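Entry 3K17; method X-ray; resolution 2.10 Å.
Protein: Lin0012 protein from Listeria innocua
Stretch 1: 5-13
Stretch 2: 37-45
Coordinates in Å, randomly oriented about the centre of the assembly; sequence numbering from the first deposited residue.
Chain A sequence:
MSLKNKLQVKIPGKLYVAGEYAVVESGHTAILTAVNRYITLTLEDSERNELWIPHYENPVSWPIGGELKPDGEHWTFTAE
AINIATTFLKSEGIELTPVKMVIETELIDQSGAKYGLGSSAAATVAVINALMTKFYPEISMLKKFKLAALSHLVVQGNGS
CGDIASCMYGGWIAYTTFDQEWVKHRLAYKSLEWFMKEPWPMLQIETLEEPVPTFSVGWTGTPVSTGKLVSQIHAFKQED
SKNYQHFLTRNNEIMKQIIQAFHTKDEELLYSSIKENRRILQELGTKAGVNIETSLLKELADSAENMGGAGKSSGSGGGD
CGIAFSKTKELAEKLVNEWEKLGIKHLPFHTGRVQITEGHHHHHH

Stretch 1, residues 5-13: NKLQVKIPG
Stretch 2 (37-45) RYITLTLED

An antiparallel β pair divides its work between a backbone ladder, which fixes register, and side chains, which finish the two faces; residues 5-13 and 37-45 of Lin0012 illustrate the principle. Strands 7-13 and 37-45 run at 146° between their N-to-C directions, their axes approaching to 4.5 Å, and the stretches together bury 730 Å². Tyr-38 has the largest covered area, followed by Lys-6 and Leu-7. Residues 7-11 and 39-42 have phi/psi near -110/125, the extended conformation that turns alternate peptide groups toward the partner; Pro-12 is at -75/154, Gly-13 at -78/178, Tyr-38 at -124/161 and Glu-44 at -153/160.

Leu-7, Val-9 and Ile-11 therefore form hydrogen-bonded pairs with Leu-43, Leu-41 and Ile-39. Leu-7 N to Leu-43 O and Leu-43 N to Leu-7 O are both 2.8 Å, as are Val-9 N to Leu-41 O and Leu-41 N to Val-9 O; Ile-11 N to Ile-39 O and Ile-39 N to Ile-11 O are 2.9 Å. Gly-13 N to Arg-37 O, 2.8 Å, extends the ladder. All six paired aliphatic side chains share one buried face. Leu-7 (chi1 t, chi2 p) sets its CB 4.3 Å from CB of Leu-43 (t, t).

The other face carries Gln-8, Lys-10, Pro-12, Tyr-38, Thr-40 and Thr-42. Tyr-38 takes chi1 m and chi2 -98°, laying its ring obliquely along the neighbouring strand: Tyr-38 CE1 lies 3.4 Å from Pro-12 CB, and Tyr-38 CD1 3.3 Å from Pro-12 N. Proline lacks an amide hydrogen, and here it occupies a non-hydrogen-bonded position, so the ladder loses nothing. Lys-10 (m, t, 97°, p) curls so that its NZ donates a hydrogen bond to Thr-40 OG1 at 3.0 Å, Thr-40 being chi1 m.

At the exposed end, Lys-6 (m, t, t, p) lays its CD 3.8 Å from Thr-42 CG2 and its CE 3.0 Å from OE1 of Glu-44 (chi1 p, chi2 t). Lys-6 NZ stays 4.3 Å from Glu-44 OE1, complementary in charge but beyond salt-bridge range.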

# COMPACT_ATOMS: atom_id res chain seq x y z
N ASN A 5 24.97 23.60 33.85
CA ASN A 5 24.47 24.84 33.19
C ASN A 5 23.60 24.54 31.97
O ASN A 5 24.07 24.02 30.96
CB ASN A 5 25.64 25.73 32.76
CG ASN A 5 25.92 26.85 33.75
OD1 ASN A 5 25.17 27.83 33.83
ND2 ASN A 5 26.99 26.71 34.53
N LYS A 6 22.32 24.87 32.08
CA LYS A 6 21.38 24.65 31.00
C LYS A 6 21.06 25.96 30.31
O LYS A 6 21.20 27.03 30.90
CB LYS A 6 20.08 24.03 31.53
CG LYS A 6 20.25 22.67 32.18
CD LYS A 6 18.90 22.06 32.51
CE LYS A 6 19.04 20.74 33.26
NZ LYS A 6 19.63 20.93 34.62
N LEU A 7 20.65 25.88 29.05
CA LEU A 7 20.29 27.06 28.28
C LEU A 7 18.77 27.15 28.25
O LEU A 7 18.09 26.19 27.85
CB LEU A 7 20.84 26.94 26.86
CG LEU A 7 20.36 27.93 25.80
CD1 LEU A 7 20.67 29.36 26.22
CD2 LEU A 7 21.03 27.60 24.47
N GLN A 8 18.22 28.28 28.68
CA GLN A 8 16.77 28.45 28.68
C GLN A 8 16.34 29.51 27.67
O GLN A 8 16.82 30.64 27.71
CB GLN A 8 16.26 28.87 30.07
CG GLN A 8 14.74 28.91 30.16
CD GLN A 8 14.22 29.74 31.33
OE1 GLN A 8 14.37 30.96 31.35
NE2 GLN A 8 13.63 29.07 32.30
N VAL A 9 15.44 29.13 26.77
CA VAL A 9 14.93 30.05 25.76
C VAL A 9 13.43 30.23 25.93
O VAL A 9 12.67 29.25 25.95
CB VAL A 9 15.21 29.53 24.33
CG1 VAL A 9 14.51 30.41 23.30
CG2 VAL A 9 16.72 29.50 24.07
N LYS A 10 12.99 31.47 26.07
CA LYS A 10 11.57 31.76 26.22
C LYS A 10 11.12 32.58 25.03
O LYS A 10 11.60 33.70 24.82
CB LYS A 10 11.29 32.51 27.52
CG LYS A 10 11.74 31.77 28.76
CD LYS A 10 11.40 32.55 30.03
CE LYS A 10 10.12 32.05 30.65
NZ LYS A 10 10.24 30.62 31.10
N ILE A 11 10.19 32.02 24.27
CA ILE A 11 9.64 32.67 23.09
C ILE A 11 8.20 33.06 23.39
O ILE A 11 7.37 32.23 23.80
CB ILE A 11 9.66 31.73 21.86
CG1 ILE A 11 11.08 31.22 21.61
CG2 ILE A 11 9.14 32.45 20.64
CD1 ILE A 11 12.14 32.34 21.47
N PRO A 12 7.89 34.35 23.19
CA PRO A 12 6.54 34.85 23.45
C PRO A 12 5.57 34.43 22.35
O PRO A 12 5.97 34.17 21.22
CB PRO A 12 6.75 36.36 23.47
CG PRO A 12 7.80 36.54 22.40
CD PRO A 12 8.78 35.42 22.69
N GLY A 13 4.29 34.36 22.71
CA GLY A 13 3.26 34.02 21.75
C GLY A 13 2.98 35.27 20.94
O GLY A 13 3.57 36.32 21.21
N ARG A 37 3.10 35.39 27.30
CA ARG A 37 2.83 33.96 27.52
C ARG A 37 3.85 33.29 26.63
O ARG A 37 3.97 33.61 25.44
CB ARG A 37 1.38 33.63 27.15
CG ARG A 37 0.41 34.31 28.11
CD ARG A 37 -1.04 34.31 27.66
NE ARG A 37 -1.79 35.26 28.48
CZ ARG A 37 -2.14 35.06 29.74
NH1 ARG A 37 -1.85 33.92 30.35
NH2 ARG A 37 -2.74 36.03 30.43
N TYR A 38 4.59 32.34 27.20
CA TYR A 38 5.69 31.73 26.49
C TYR A 38 5.77 30.23 26.29
O TYR A 38 5.14 29.43 26.97
CB TYR A 38 6.99 32.14 27.20
CG TYR A 38 7.17 33.64 27.36
CD1 TYR A 38 7.96 34.36 26.46
CD2 TYR A 38 6.50 34.34 28.36
CE1 TYR A 38 8.08 35.72 26.54
CE2 TYR A 38 6.61 35.73 28.46
CZ TYR A 38 7.40 36.41 27.54
OH TYR A 38 7.53 37.78 27.59
N ILE A 39 6.60 29.90 25.31
CA ILE A 39 6.96 28.53 25.03
C ILE A 39 8.37 28.59 25.62
O ILE A 39 9.09 29.58 25.41
CB ILE A 39 7.01 28.24 23.51
CG1 ILE A 39 5.63 27.72 23.06
CG2 ILE A 39 8.13 27.25 23.20
CD1 ILE A 39 5.52 27.40 21.60
N THR A 40 8.74 27.58 26.40
CA THR A 40 10.07 27.56 27.01
C THR A 40 10.84 26.33 26.53
O THR A 40 10.37 25.21 26.68
CB THR A 40 9.97 27.50 28.55
OG1 THR A 40 9.27 28.66 29.02
CG2 THR A 40 11.36 27.48 29.18
N LEU A 41 12.01 26.56 25.95
CA LEU A 41 12.84 25.46 25.48
C LEU A 41 14.12 25.42 26.31
O LEU A 41 14.89 26.38 26.32
CB LEU A 41 13.16 25.64 23.99
CG LEU A 41 13.78 24.42 23.29
CD1 LEU A 41 13.65 24.55 21.79
CD2 LEU A 41 15.25 24.26 23.70
N THR A 42 14.33 24.32 27.03
CA THR A 42 15.52 24.16 27.86
C THR A 42 16.47 23.19 27.16
O THR A 42 16.09 22.05 26.83
CB THR A 42 15.14 23.63 29.26
OG1 THR A 42 14.20 24.54 29.86
CG2 THR A 42 16.37 23.53 30.16
N LEU A 43 17.69 23.64 26.90
CA LEU A 43 18.69 22.83 26.21
C LEU A 43 19.92 22.55 27.05
O LEU A 43 20.38 23.41 27.80
CB LEU A 43 19.12 23.54 24.91
CG LEU A 43 20.28 22.95 24.09
CD1 LEU A 43 20.19 23.46 22.67
CD2 LEU A 43 21.64 23.31 24.71
N GLU A 44 20.45 21.34 26.92
CA GLU A 44 21.63 20.95 27.68
C GLU A 44 22.38 19.88 26.90
O GLU A 44 21.81 19.23 26.03
CB GLU A 44 21.21 20.41 29.05
CG GLU A 44 20.51 19.07 28.98
CD GLU A 44 19.81 18.70 30.27
OE1 GLU A 44 18.83 19.38 30.64
OE2 GLU A 44 20.24 17.72 30.92
N ASP A 45 23.66 19.70 27.22
CA ASP A 45 24.45 18.67 26.56
C ASP A 45 23.97 17.34 27.09
O ASP A 45 23.52 17.24 28.22
CB ASP A 45 25.94 18.83 26.88
CG ASP A 45 26.50 20.15 26.40
OD1 ASP A 45 26.34 20.48 25.20
OD2 ASP A 45 27.12 20.86 27.22